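Local coordinates for short-chain type dehydrogenase/reductase (Mycobacterium ulcerans, PDB 3SVT), which probably acts as an NAD(P)-dependent oxidoreductase of the short-chain dehydrogenase/reductase family, its substrate not established, at residues B[13-18]-B[83-88]; B[73-78]-B[127-132]; B[94-99]-B[145-150]. All blocks are in the same frame, centred on the assembly; numbering follows the deposited sequence.

Contact 1 (B[13-18]-B[83-88])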
ATOM      1  N   THR B  13      22.726  13.923 -21.156  1.00 34.45           N
ATOM      2  CA  THR B  13      21.652  14.751 -21.687  1.00 32.52           C
ATOM      3  C   THR B  13      20.319  14.341 -21.092  1.00 30.37           C
ATOM      4  O   THR B  13      20.017  13.157 -21.013  1.00 30.27           O
ATOM      5  CB  THR B  13      21.574  14.663 -23.216  1.00 32.83           C
ATOM      6  OG1 THR B  13      22.872  14.928 -23.767  1.00 35.43           O
ATOM      7  CG2 THR B  13      20.564  15.699 -23.781  1.00 31.67           C
ATOM      8  N   TYR B  14      19.535  15.332 -20.678  1.00 28.93           N
ATOM      9  CA  TYR B  14      18.237  15.098 -20.043  1.00 27.51           C
ATOM     10  C   TYR B  14      17.140  15.965 -20.645  1.00 26.57           C
ATOM     11  O   TYR B  14      17.394  17.087 -21.049  1.00 27.44           O
ATOM     12  CB  TYR B  14      18.316  15.366 -18.534  1.00 26.79           C
ATOM     13  CG  TYR B  14      19.341  14.511 -17.873  1.00 26.63           C
ATOM     14  CD1 TYR B  14      19.027  13.241 -17.418  1.00 25.84           C
ATOM     15  CD2 TYR B  14      20.667  14.954 -17.746  1.00 27.24           C
ATOM     16  CE1 TYR B  14      20.011  12.428 -16.828  1.00 27.22           C
ATOM     17  CE2 TYR B  14      21.633  14.159 -17.172  1.00 27.94           C
ATOM     18  CZ  TYR B  14      21.307  12.894 -16.715  1.00 26.36           C
ATOM     19  OH  TYR B  14      22.301  12.109 -16.137  1.00 29.68           O
ATOM     20  N   LEU B  15      15.924  15.422 -20.673  1.00 26.04           N
ATOM     21  CA  LEU B  15      14.724  16.172 -21.004  1.00 25.56           C
ATOM     22  C   LEU B  15      13.953  16.497 -19.708  1.00 24.46           C
ATOM     23  O   LEU B  15      13.717  15.622 -18.872  1.00 24.92           O
ATOM     24  CB  LEU B  15      13.830  15.354 -21.939  1.00 25.57           C
ATOM     25  CG  LEU B  15      12.515  16.035 -22.332  1.00 25.28           C
ATOM     26  CD1 LEU B  15      12.819  17.171 -23.329  1.00 25.82           C
ATOM     27  CD2 LEU B  15      11.557  15.003 -22.894  1.00 27.37           C
ATOM     28  N   VAL B  16      13.561  17.755 -19.545  1.00 24.87           N
ATOM     29  CA  VAL B  16      12.734  18.167 -18.403  1.00 24.16           C
ATOM     30  C   VAL B  16      11.462  18.882 -18.859  1.00 25.39           C
ATOM     31  O   VAL B  16      11.522  19.948 -19.507  1.00 26.26           O
ATOM     32  CB  VAL B  16      13.516  19.039 -17.425  1.00 24.52           C
ATOM     33  CG1 VAL B  16      12.620  19.415 -16.219  1.00 21.92           C
ATOM     34  CG2 VAL B  16      14.801  18.282 -16.936  1.00 23.54           C
ATOM     35  N   THR B  17      10.317  18.288 -18.544  1.00 25.40           N
ATOM     36  CA  THR B  17       9.021  18.849 -18.942  1.00 26.51           C
ATOM     37  C   THR B  17       8.511  19.725 -17.801  1.00 27.56           C
ATOM     38  O   THR B  17       8.792  19.461 -16.615  1.00 26.87           O
ATOM     39  CB  THR B  17       7.961  17.769 -19.297  1.00 26.76           C
ATOM     40  OG1 THR B  17       7.452  17.191 -18.092  1.00 26.68           O
ATOM     41  CG2 THR B  17       8.571  16.660 -20.235  1.00 25.42           C
ATOM     42  N   GLY B  18       7.800  20.784 -18.168  1.00 28.49           N
ATOM     43  CA  GLY B  18       7.430  21.830 -17.215  1.00 29.84           C
ATOM     44  C   GLY B  18       8.674  22.541 -16.710  1.00 30.27           C
ATOM     45  O   GLY B  18       8.701  23.029 -15.590  1.00 30.57           O
ATOM     46  N   ASP B  83      12.830  13.610 -30.168  1.00 32.45           N
ATOM     47  CA  ASP B  83      13.798  13.487 -31.288  1.00 34.94           C
ATOM     48  C   ASP B  83      14.913  14.511 -31.155  1.00 35.01           C
ATOM     49  O   ASP B  83      16.082  14.191 -31.283  1.00 36.02           O
ATOM     50  CB  ASP B  83      13.130  13.732 -32.649  1.00 36.40           C
ATOM     51  CG  ASP B  83      12.070  12.700 -32.994  1.00 38.62           C
ATOM     52  OD1 ASP B  83      12.103  11.588 -32.446  1.00 42.03           O
ATOM     53  OD2 ASP B  83      11.207  13.003 -33.847  1.00 43.12           O
ATOM     54  N   ALA B  84      14.523  15.746 -30.909  1.00 35.24           N
ATOM     55  CA  ALA B  84      15.472  16.852 -30.831  1.00 35.80           C
ATOM     56  C   ALA B  84      16.450  16.681 -29.687  1.00 35.52           C
ATOM     57  O   ALA B  84      17.633  16.857 -29.862  1.00 35.57           O
ATOM     58  CB  ALA B  84      14.731  18.148 -30.672  1.00 36.13           C
ATOM     59  N   VAL B  85      15.964  16.329 -28.499  1.00 34.61           N
ATOM     60  CA  VAL B  85      16.891  16.187 -27.391  1.00 33.99           C
ATOM     61  C   VAL B  85      17.860  15.021 -27.590  1.00 34.33           C
ATOM     62  O   VAL B  85      18.993  15.091 -27.189  1.00 34.53           O
ATOM     63  CB  VAL B  85      16.211  16.102 -26.042  1.00 33.20           C
ATOM     64  CG1 VAL B  85      15.382  14.827 -25.905  1.00 32.08           C
ATOM     65  CG2 VAL B  85      17.283  16.177 -24.954  1.00 33.50           C
ATOM     66  N   THR B  86      17.391  13.957 -28.224  1.00 34.72           N
ATOM     67  CA  THR B  86      18.198  12.787 -28.488  1.00 34.96           C
ATOM     68  C   THR B  86      19.237  13.028 -29.596  1.00 36.65           C
ATOM     69  O   THR B  86      20.378  12.568 -29.520  1.00 37.02           O
ATOM     70  CB  THR B  86      17.279  11.632 -28.894  1.00 35.31           C
ATOM     71  OG1 THR B  86      16.267  11.460 -27.887  1.00 33.93           O
ATOM     72  CG2 THR B  86      18.077  10.347 -29.077  1.00 33.52           C
ATOM     73  N   ALA B  87      18.813  13.747 -30.627  1.00 37.10           N
ATOM     74  CA  ALA B  87      19.673  14.108 -31.745  1.00 38.62           C
ATOM     75  C   ALA B  87      20.773  15.085 -31.313  1.00 39.02           C
ATOM     76  O   ALA B  87      21.809  15.191 -31.983  1.00 39.93           O
ATOM     77  CB  ALA B  87      18.843  14.705 -32.875  1.00 38.92           C
ATOM     78  N   TRP B  88      20.557  15.778 -30.193  1.00 37.76           N
ATOM     79  CA  TRP B  88      21.493  16.803 -29.728  1.00 37.66           C
ATOM     80  C   TRP B  88      22.919  16.253 -29.636  1.00 38.44           C
ATOM     81  O   TRP B  88      23.825  16.772 -30.273  1.00 38.76           O
ATOM     82  CB  TRP B  88      21.038  17.327 -28.372  1.00 36.01           C
ATOM     83  CG  TRP B  88      21.734  18.570 -27.842  1.00 36.25           C
ATOM     84  CD1 TRP B  88      22.780  19.260 -28.403  1.00 38.91           C
ATOM     85  CD2 TRP B  88      21.432  19.245 -26.611  1.00 35.86           C
ATOM     86  NE1 TRP B  88      23.126  20.331 -27.599  1.00 37.60           N
ATOM     87  CE2 TRP B  88      22.310  20.340 -26.497  1.00 36.44           C
ATOM     88  CE3 TRP B  88      20.485  19.041 -25.606  1.00 35.92           C
ATOM     89  CZ2 TRP B  88      22.273  21.217 -25.411  1.00 36.06           C
ATOM     90  CZ3 TRP B  88      20.450  19.927 -24.523  1.00 35.51           C
ATOM     91  CH2 TRP B  88      21.332  20.992 -24.439  1.00 35.70           C
TER
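Val-85, on helix 75-89, lays its CG2 methyl against CG2 of Thr-13 on strand 13-17, the two carbons 3.5 Å apart. The two side chains slide past each other in opposite directions, touching by their methyls. CG2 of Thr-13 is anti to the backbone N and OG1 beside it (chi1 -52°); the methyl faces the helix, while OG1 is hydrogen-bonded to ND1 of His-89, the next residue of the helix after Trp-88. The same methyl also reaches the indole of Trp-88, meeting CE3 at 3.8 Å obliquely to the ring, so that Thr-13 CG2 is shared between two residues almost one turn apart. The indole itself forms a cation-pi pair with Arg-66. The other branch of Val-85, CG1, sits between the backbone N and the carbonyl carbon (chi1 66°) and faces Leu-15, whose CB lies 4.3 Å from it, a looser contact. CG2 of Val-85 also passes 4.0 Å from the carbonyl oxygen of Tyr-14. No hydrogen bond joins the two segments: the strand spends its backbone on its sheet neighbours, Tyr-14 pairing with Ser-37 and Met-39, Leu-15 with Gly-94 and Val-96. The helix runs nearly antiparallel to the strand, at 164°, with the axes 8.6 Å apart at closest approach. Helix 75-89 links strand 64-69 to strand 94-97 as a beta-alpha-beta crossover and packs on strand 13-17 between them, as in the Rossmann fold of short-chain dehydrogenases/reductases.

Contact 2 (B[73-78]-B[127-132])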
ATOM      1  N   THR B  73      -0.187  17.630 -24.548  1.00 31.52           N
ATOM      2  CA  THR B  73      -1.445  16.966 -24.917  1.00 31.49           C
ATOM      3  C   THR B  73      -1.505  16.617 -26.410  1.00 32.18           C
ATOM      4  O   THR B  73      -2.409  15.908 -26.859  1.00 31.28           O
ATOM      5  CB  THR B  73      -2.714  17.765 -24.488  1.00 32.76           C
ATOM      6  OG1 THR B  73      -2.841  18.983 -25.253  1.00 32.57           O
ATOM      7  CG2 THR B  73      -2.669  18.085 -22.987  1.00 31.72           C
ATOM      8  N   ASN B  74      -0.521  17.086 -27.175  1.00 32.94           N
ATOM      9  CA  ASN B  74      -0.380  16.708 -28.583  1.00 34.13           C
ATOM     10  C   ASN B  74       0.840  15.800 -28.718  1.00 32.87           C
ATOM     11  O   ASN B  74       1.960  16.234 -28.497  1.00 32.40           O
ATOM     12  CB  ASN B  74      -0.208  17.957 -29.463  1.00 35.28           C
ATOM     13  CG  ASN B  74      -1.410  18.893 -29.413  1.00 39.41           C
ATOM     14  OD1 ASN B  74      -2.544  18.486 -29.090  1.00 41.67           O
ATOM     15  ND2 ASN B  74      -1.172  20.166 -29.754  1.00 41.57           N
ATOM     16  N   GLU B  75       0.624  14.539 -29.072  1.00 32.53           N
ATOM     17  CA  GLU B  75       1.701  13.551 -29.067  1.00 31.80           C
ATOM     18  C   GLU B  75       2.796  13.846 -30.095  1.00 32.20           C
ATOM     19  O   GLU B  75       3.963  13.534 -29.885  1.00 30.91           O
ATOM     20  CB  GLU B  75       1.133  12.147 -29.328  1.00 31.92           C
ATOM     21  CG  GLU B  75       2.176  11.024 -29.319  1.00 31.36           C
ATOM     22  CD  GLU B  75       1.594   9.636 -29.560  1.00 30.62           C
ATOM     23  OE1 GLU B  75       0.369   9.498 -29.836  1.00 30.29           O
ATOM     24  OE2 GLU B  75       2.386   8.677 -29.492  1.00 27.85           O
ATOM     25  N   ASP B  76       2.406  14.411 -31.225  1.00 33.45           N
ATOM     26  CA  ASP B  76       3.366  14.736 -32.284  1.00 34.63           C
ATOM     27  C   ASP B  76       4.384  15.742 -31.761  1.00 32.63           C
ATOM     28  O   ASP B  76       5.578  15.627 -32.041  1.00 31.98           O
ATOM     29  CB  ASP B  76       2.656  15.286 -33.538  1.00 36.77           C
ATOM     30  CG  ASP B  76       1.749  16.482 -33.234  1.00 40.98           C
ATOM     31  OD1 ASP B  76       1.320  16.687 -32.059  1.00 44.80           O
ATOM     32  OD2 ASP B  76       1.435  17.214 -34.188  1.00 48.45           O
ATOM     33  N   GLU B  77       3.912  16.704 -30.974  1.00 31.49           N
ATOM     34  CA  GLU B  77       4.797  17.738 -30.425  1.00 31.67           C
ATOM     35  C   GLU B  77       5.776  17.164 -29.421  1.00 30.49           C
ATOM     36  O   GLU B  77       6.959  17.506 -29.447  1.00 30.12           O
ATOM     37  CB  GLU B  77       3.995  18.858 -29.783  1.00 32.00           C
ATOM     38  CG  GLU B  77       3.188  19.649 -30.774  1.00 33.67           C
ATOM     39  CD  GLU B  77       2.625  20.919 -30.170  1.00 34.36           C
ATOM     40  OE1 GLU B  77       3.280  21.530 -29.300  1.00 33.70           O
ATOM     41  OE2 GLU B  77       1.531  21.309 -30.566  1.00 34.55           O
ATOM     42  N   THR B  78       5.271  16.274 -28.560  1.00 29.73           N
ATOM     43  CA  THR B  78       6.101  15.475 -27.620  1.00 28.54           C
ATOM     44  C   THR B  78       7.146  14.612 -28.342  1.00 28.18           C
ATOM     45  O   THR B  78       8.316  14.584 -27.969  1.00 27.64           O
ATOM     46  CB  THR B  78       5.176  14.570 -26.749  1.00 28.71           C
ATOM     47  OG1 THR B  78       4.265  15.410 -26.015  1.00 29.07           O
ATOM     48  CG2 THR B  78       5.975  13.671 -25.763  1.00 27.40           C
ATOM     49  N   THR B 127       1.543  12.365 -19.870  1.00 24.32           N
ATOM     50  CA  THR B 127       2.577  11.495 -19.318  1.00 23.98           C
ATOM     51  C   THR B 127       2.875  10.295 -20.198  1.00 24.17           C
ATOM     52  O   THR B 127       4.040   9.960 -20.439  1.00 23.39           O
ATOM     53  CB  THR B 127       2.214  10.994 -17.925  1.00 24.57           C
ATOM     54  OG1 THR B 127       1.928  12.098 -17.054  1.00 23.25           O
ATOM     55  CG2 THR B 127       3.353  10.183 -17.357  1.00 24.88           C
ATOM     56  N   MET B 128       1.830   9.646 -20.707  1.00 24.18           N
ATOM     57  CA  MET B 128       2.013   8.485 -21.544  1.00 23.97           C
ATOM     58  C   MET B 128       2.817   8.832 -22.791  1.00 24.66           C
ATOM     59  O   MET B 128       3.759   8.120 -23.152  1.00 23.56           O
ATOM     60  CB  MET B 128       0.673   7.897 -21.931  1.00 24.11           C
ATOM     61  CG  MET B 128       0.789   6.646 -22.687  1.00 25.60           C
ATOM     62  SD  MET B 128       1.106   6.750 -24.489  1.00 26.67           S
ATOM     63  CE  MET B 128      -0.547   6.938 -25.129  1.00 24.89           C
ATOM     64  N   TYR B 129       2.475   9.951 -23.432  1.00 24.49           N
ATOM     65  CA  TYR B 129       3.229  10.343 -24.635  1.00 24.86           C
ATOM     66  C   TYR B 129       4.712  10.570 -24.318  1.00 25.37           C
ATOM     67  O   TYR B 129       5.595  10.092 -25.051  1.00 24.89           O
ATOM     68  CB  TYR B 129       2.648  11.566 -25.334  1.00 24.58           C
ATOM     69  CG  TYR B 129       1.173  11.524 -25.620  1.00 23.75           C
ATOM     70  CD1 TYR B 129       0.527  10.348 -25.939  1.00 23.34           C
ATOM     71  CD2 TYR B 129       0.424  12.682 -25.584  1.00 25.54           C
ATOM     72  CE1 TYR B 129      -0.825  10.337 -26.202  1.00 23.52           C
ATOM     73  CE2 TYR B 129      -0.908  12.671 -25.835  1.00 25.30           C
ATOM     74  CZ  TYR B 129      -1.534  11.497 -26.137  1.00 24.35           C
ATOM     75  OH  TYR B 129      -2.891  11.502 -26.393  1.00 23.12           O
ATOM     76  N   VAL B 130       4.982  11.295 -23.236  1.00 25.24           N
ATOM     77  CA  VAL B 130       6.354  11.559 -22.844  1.00 25.47           C
ATOM     78  C   VAL B 130       7.121  10.269 -22.580  1.00 25.12           C
ATOM     79  O   VAL B 130       8.239  10.100 -23.063  1.00 24.20           O
ATOM     80  CB  VAL B 130       6.431  12.508 -21.626  1.00 25.63           C
ATOM     81  CG1 VAL B 130       7.857  12.598 -21.100  1.00 26.72           C
ATOM     82  CG2 VAL B 130       5.953  13.925 -22.039  1.00 25.35           C
ATOM     83  N   LEU B 131       6.502   9.349 -21.844  1.00 25.02           N
ATOM     84  CA  LEU B 131       7.155   8.090 -21.493  1.00 25.22           C
ATOM     85  C   LEU B 131       7.353   7.170 -22.719  1.00 25.92           C
ATOM     86  O   LEU B 131       8.430   6.609 -22.900  1.00 26.08           O
ATOM     87  CB  LEU B 131       6.354   7.384 -20.417  1.00 24.97           C
ATOM     88  CG  LEU B 131       6.859   6.029 -19.863  1.00 27.48           C
ATOM     89  CD1 LEU B 131       8.030   6.124 -18.881  1.00 28.10           C
ATOM     90  CD2 LEU B 131       5.727   5.334 -19.204  1.00 29.22           C
ATOM     91  N   LYS B 132       6.305   7.025 -23.539  1.00 25.16           N
ATOM     92  CA  LYS B 132       6.341   6.211 -24.746  1.00 25.14           C
ATOM     93  C   LYS B 132       7.556   6.563 -25.576  1.00 25.92           C
ATOM     94  O   LYS B 132       8.369   5.705 -25.899  1.00 25.46           O
ATOM     95  CB  LYS B 132       5.064   6.454 -25.554  1.00 25.14           C
ATOM     96  CG  LYS B 132       4.887   5.651 -26.865  1.00 26.07           C
ATOM     97  CD  LYS B 132       3.533   5.941 -27.464  1.00 26.15           C
ATOM     98  CE  LYS B 132       3.367   5.449 -28.893  1.00 27.78           C
ATOM     99  NZ  LYS B 132       2.061   5.950 -29.473  1.00 26.30           N
TER
HETATM  100  O   HOH W   1      -4.112  13.861 -25.977  1.00 12.08           O
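Lys-132 NZ donates to Glu-75 OE2 across 2.7 Å, a salt bridge that ties helix 113-140 to the first turn of helix 75-89, two helices on one side of the Rossmann-fold sheet. The ammonium uses the syn lone pair of OE2, on the side of the other oxygen. Both chains are extended and cross at about a right angle. OE2 has a second partner in NE2 of His-133, and Ser-113 of the second subunit bonds to both Glu-75 OE1 and Lys-132 NZ, so the ion pair is part of the subunit interface. These several partners would be expected to favour the charged forms of both groups.

The Glu-75 chain runs over one face of the Tyr-129 ring on its way to the ion pair. Glu-75 CB sits over the centre of that face, 3.7 Å from the ring centroid and 10° off the normal, a CH-pi contact. Glu-75 CG, anti to the backbone N (chi1 -179°), continues across the face and lies 3.8 Å from Tyr-129 CD1, and the carboxylate plane is turned only 4° from the ring plane. At the edge of the ring, the carbonyl oxygen of Thr-73 approaches CE2. A water near the ring plane accepts from Tyr-129 OH at 2.7 Å and donates to Thr-73 O at 2.8 Å; the hydroxyl is also hydrogen-bonded to NH1 of Arg-117 of the second subunit.

Deeper in, Thr-78 packs chiefly by its methyl: CG2 lies against the backbone of Tyr-129, 3.6 Å from Val-130 N and 3.7 Å from Val-130 CG2.

Contact 3 (B[94-99]-B[145-150])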
ATOM      1  N   GLY B  94      18.087  10.600 -19.613  1.00 27.87           N
ATOM      2  CA  GLY B  94      16.988  10.563 -18.667  1.00 27.10           C
ATOM      3  C   GLY B  94      15.964  11.634 -18.879  1.00 25.94           C
ATOM      4  O   GLY B  94      16.141  12.522 -19.709  1.00 25.98           O
ATOM      5  N   VAL B  95      14.911  11.548 -18.076  1.00 24.86           N
ATOM      6  CA  VAL B  95      13.787  12.447 -18.177  1.00 24.88           C
ATOM      7  C   VAL B  95      13.294  12.704 -16.788  1.00 24.38           C
ATOM      8  O   VAL B  95      13.236  11.787 -15.976  1.00 25.70           O
ATOM      9  CB  VAL B  95      12.593  11.806 -18.990  1.00 24.70           C
ATOM     10  CG1 VAL B  95      11.373  12.708 -18.984  1.00 23.39           C
ATOM     11  CG2 VAL B  95      13.005  11.516 -20.405  1.00 24.17           C
ATOM     12  N   VAL B  96      12.915  13.948 -16.536  1.00 24.77           N
ATOM     13  CA  VAL B  96      12.136  14.307 -15.370  1.00 24.54           C
ATOM     14  C   VAL B  96      10.873  15.003 -15.845  1.00 24.99           C
ATOM     15  O   VAL B  96      10.929  16.093 -16.476  1.00 25.01           O
ATOM     16  CB  VAL B  96      12.906  15.212 -14.411  1.00 26.23           C
ATOM     17  CG1 VAL B  96      12.107  15.359 -13.083  1.00 23.60           C
ATOM     18  CG2 VAL B  96      14.313  14.652 -14.127  1.00 24.84           C
ATOM     19  N   HIS B  97       9.735  14.374 -15.563  1.00 24.72           N
ATOM     20  CA  HIS B  97       8.456  14.810 -16.093  1.00 24.18           C
ATOM     21  C   HIS B  97       7.688  15.561 -15.005  1.00 24.34           C
ATOM     22  O   HIS B  97       7.100  14.963 -14.099  1.00 23.79           O
ATOM     23  CB  HIS B  97       7.683  13.621 -16.707  1.00 24.01           C
ATOM     24  CG  HIS B  97       6.282  13.952 -17.137  1.00 26.58           C
ATOM     25  ND1 HIS B  97       5.999  14.877 -18.123  1.00 27.94           N
ATOM     26  CD2 HIS B  97       5.082  13.504 -16.687  1.00 26.64           C
ATOM     27  CE1 HIS B  97       4.689  14.977 -18.268  1.00 28.21           C
ATOM     28  NE2 HIS B  97       4.110  14.142 -17.422  1.00 27.26           N
ATOM     29  N   CYS B  98       7.742  16.890 -15.086  1.00 24.33           N
ATOM     30  CA  CYS B  98       7.068  17.763 -14.128  1.00 25.36           C
ATOM     31  C   CYS B  98       5.833  18.458 -14.684  1.00 26.25           C
ATOM     32  O   CYS B  98       5.086  19.102 -13.900  1.00 27.92           O
ATOM     33  CB  CYS B  98       8.017  18.850 -13.635  1.00 26.15           C
ATOM     34  SG  CYS B  98       9.661  18.265 -13.309  1.00 26.43           S
ATOM     35  N   ALA B  99       5.644  18.386 -16.001  1.00 56.40           N
ATOM     36  CA  ALA B  99       4.496  19.005 -16.647  1.00 56.96           C
ATOM     37  C   ALA B  99       3.231  18.286 -16.216  1.00 56.52           C
ATOM     38  O   ALA B  99       3.189  17.058 -16.181  1.00 55.78           O
ATOM     39  CB  ALA B  99       4.640  18.962 -18.159  1.00 57.69           C
ATOM     40  N   SER B 145      17.079   6.666 -17.155  1.00 25.48           N
ATOM     41  CA  SER B 145      16.282   6.836 -15.934  1.00 24.75           C
ATOM     42  C   SER B 145      15.158   7.850 -16.118  1.00 24.70           C
ATOM     43  O   SER B 145      15.419   9.002 -16.450  1.00 25.21           O
ATOM     44  CB  SER B 145      17.198   7.283 -14.760  1.00 25.26           C
ATOM     45  OG  SER B 145      16.419   7.545 -13.587  1.00 24.21           O
ATOM     46  N   PHE B 146      13.915   7.417 -15.911  1.00 23.18           N
ATOM     47  CA  PHE B 146      12.754   8.273 -16.101  1.00 22.98           C
ATOM     48  C   PHE B 146      12.184   8.574 -14.702  1.00 22.20           C
ATOM     49  O   PHE B 146      11.931   7.657 -13.941  1.00 22.60           O
ATOM     50  CB  PHE B 146      11.704   7.554 -16.956  1.00 22.63           C
ATOM     51  CG  PHE B 146      10.547   8.420 -17.352  1.00 23.51           C
ATOM     52  CD1 PHE B 146       9.548   8.747 -16.437  1.00 20.32           C
ATOM     53  CD2 PHE B 146      10.455   8.925 -18.656  1.00 20.86           C
ATOM     54  CE1 PHE B 146       8.481   9.564 -16.812  1.00 22.56           C
ATOM     55  CE2 PHE B 146       9.398   9.738 -19.032  1.00 20.26           C
ATOM     56  CZ  PHE B 146       8.412  10.061 -18.116  1.00 21.44           C
ATOM     57  N   VAL B 147      12.007   9.836 -14.371  1.00 21.55           N
ATOM     58  CA  VAL B 147      11.421  10.224 -13.110  1.00 21.20           C
ATOM     59  C   VAL B 147      10.128  11.020 -13.350  1.00 22.09           C
ATOM     60  O   VAL B 147      10.132  12.126 -13.933  1.00 22.49           O
ATOM     61  CB  VAL B 147      12.424  11.074 -12.290  1.00 21.40           C
ATOM     62  CG1 VAL B 147      11.810  11.493 -10.904  1.00 20.43           C
ATOM     63  CG2 VAL B 147      13.752  10.314 -12.131  1.00 18.15           C
ATOM     64  N   GLY B 148       9.025  10.469 -12.885  1.00 22.58           N
ATOM     65  CA  GLY B 148       7.749  11.140 -12.954  1.00 23.40           C
ATOM     66  C   GLY B 148       7.444  11.893 -11.682  1.00 24.53           C
ATOM     67  O   GLY B 148       7.582  11.354 -10.569  1.00 24.22           O
ATOM     68  N   ILE B 149       7.009  13.137 -11.827  1.00 25.86           N
ATOM     69  CA  ILE B 149       6.598  13.918 -10.651  1.00 27.26           C
ATOM     70  C   ILE B 149       5.093  13.815 -10.419  1.00 27.50           C
ATOM     71  O   ILE B 149       4.293  14.326 -11.198  1.00 27.53           O
ATOM     72  CB  ILE B 149       6.980  15.388 -10.745  1.00 28.27           C
ATOM     73  CG1 ILE B 149       8.471  15.537 -11.077  1.00 28.99           C
ATOM     74  CG2 ILE B 149       6.607  16.104  -9.422  1.00 27.32           C
ATOM     75  CD1 ILE B 149       9.407  15.016 -10.017  1.00 30.51           C
ATOM     76  N   SER B 150       4.729  13.156  -9.327  1.00 26.80           N
ATOM     77  CA  SER B 150       3.340  12.908  -8.987  1.00 27.19           C
ATOM     78  C   SER B 150       2.882  13.935  -7.936  1.00 27.26           C
ATOM     79  O   SER B 150       3.127  15.113  -8.107  1.00 27.40           O
ATOM     80  CB  SER B 150       3.200  11.464  -8.523  1.00 27.10           C
ATOM     81  OG  SER B 150       1.877  11.135  -8.129  1.00 28.60           O
TER
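Val-95 and Phe-146 lie side by side and point the same way from neighbouring parallel strands, 94-97 and 144-149, in the central sheet of the Rossmann fold. CG1 of Val-95 touches CE2 of the phenyl ring at 3.6 Å, obliquely to the ring, and its CB meets CD2. Phe-146 CG is anti to the backbone N (chi1 -173°), and the ring leans under strand 94-97 until CZ lies 3.9 Å from CB of His-97. The residue paired with His-97 is Gly-148, which puts no side chain on this face. Val-130 and Leu-131 of helix 113-140 pack on the phenyl ring, while both imidazole nitrogens are hydrogen-bonded by threonines, Thr-17 and Thr-127.

On the opposite face, Val-96 and Val-147 touch more loosely, and Val-96 and Ile-149 cross obliquely, CG1 of the valine 4.1 Å from CD1 of the isoleucine. Leu-238 of helix 227-238 packs on both valines.

Four backbone bonds hold the parallel register, from Val-95 N to Ser-145 O, Val-147 N to Val-95 O, His-97 N to Val-147 O and Ile-149 N to His-97 O. The third, 2.8 Å between His-97 N and Val-147 O, is almost straight at 170°. Past the end of strand 94-97, Ile-149 CG1 rests 3.7 Å from SG of Cys-98.

Contacts 1 and 3 share the sheet: strands 13-17 and 94-97 are neighbours, with Leu-15 O 3.0 Å from Val-96 N. Helix 75-89 serves contacts 1 and 2, one near its C-terminal end and the other at its start, their centres about 13 Å apart. His-97 joins all three groups of segments, its ND1 2.7 Å from Thr-17 OG1 and its NE2 3.0 Å from Thr-127 OG1, while Thr-17 CG2 of contact 1 packs 4.2 Å from Val-130 CG2 of contact 2. Strand 13-17 leads into a glycine-rich turn starting at Gly-18, which in this family usually lies against the dinucleotide cofactor; contact 2 instead reaches the subunit interface.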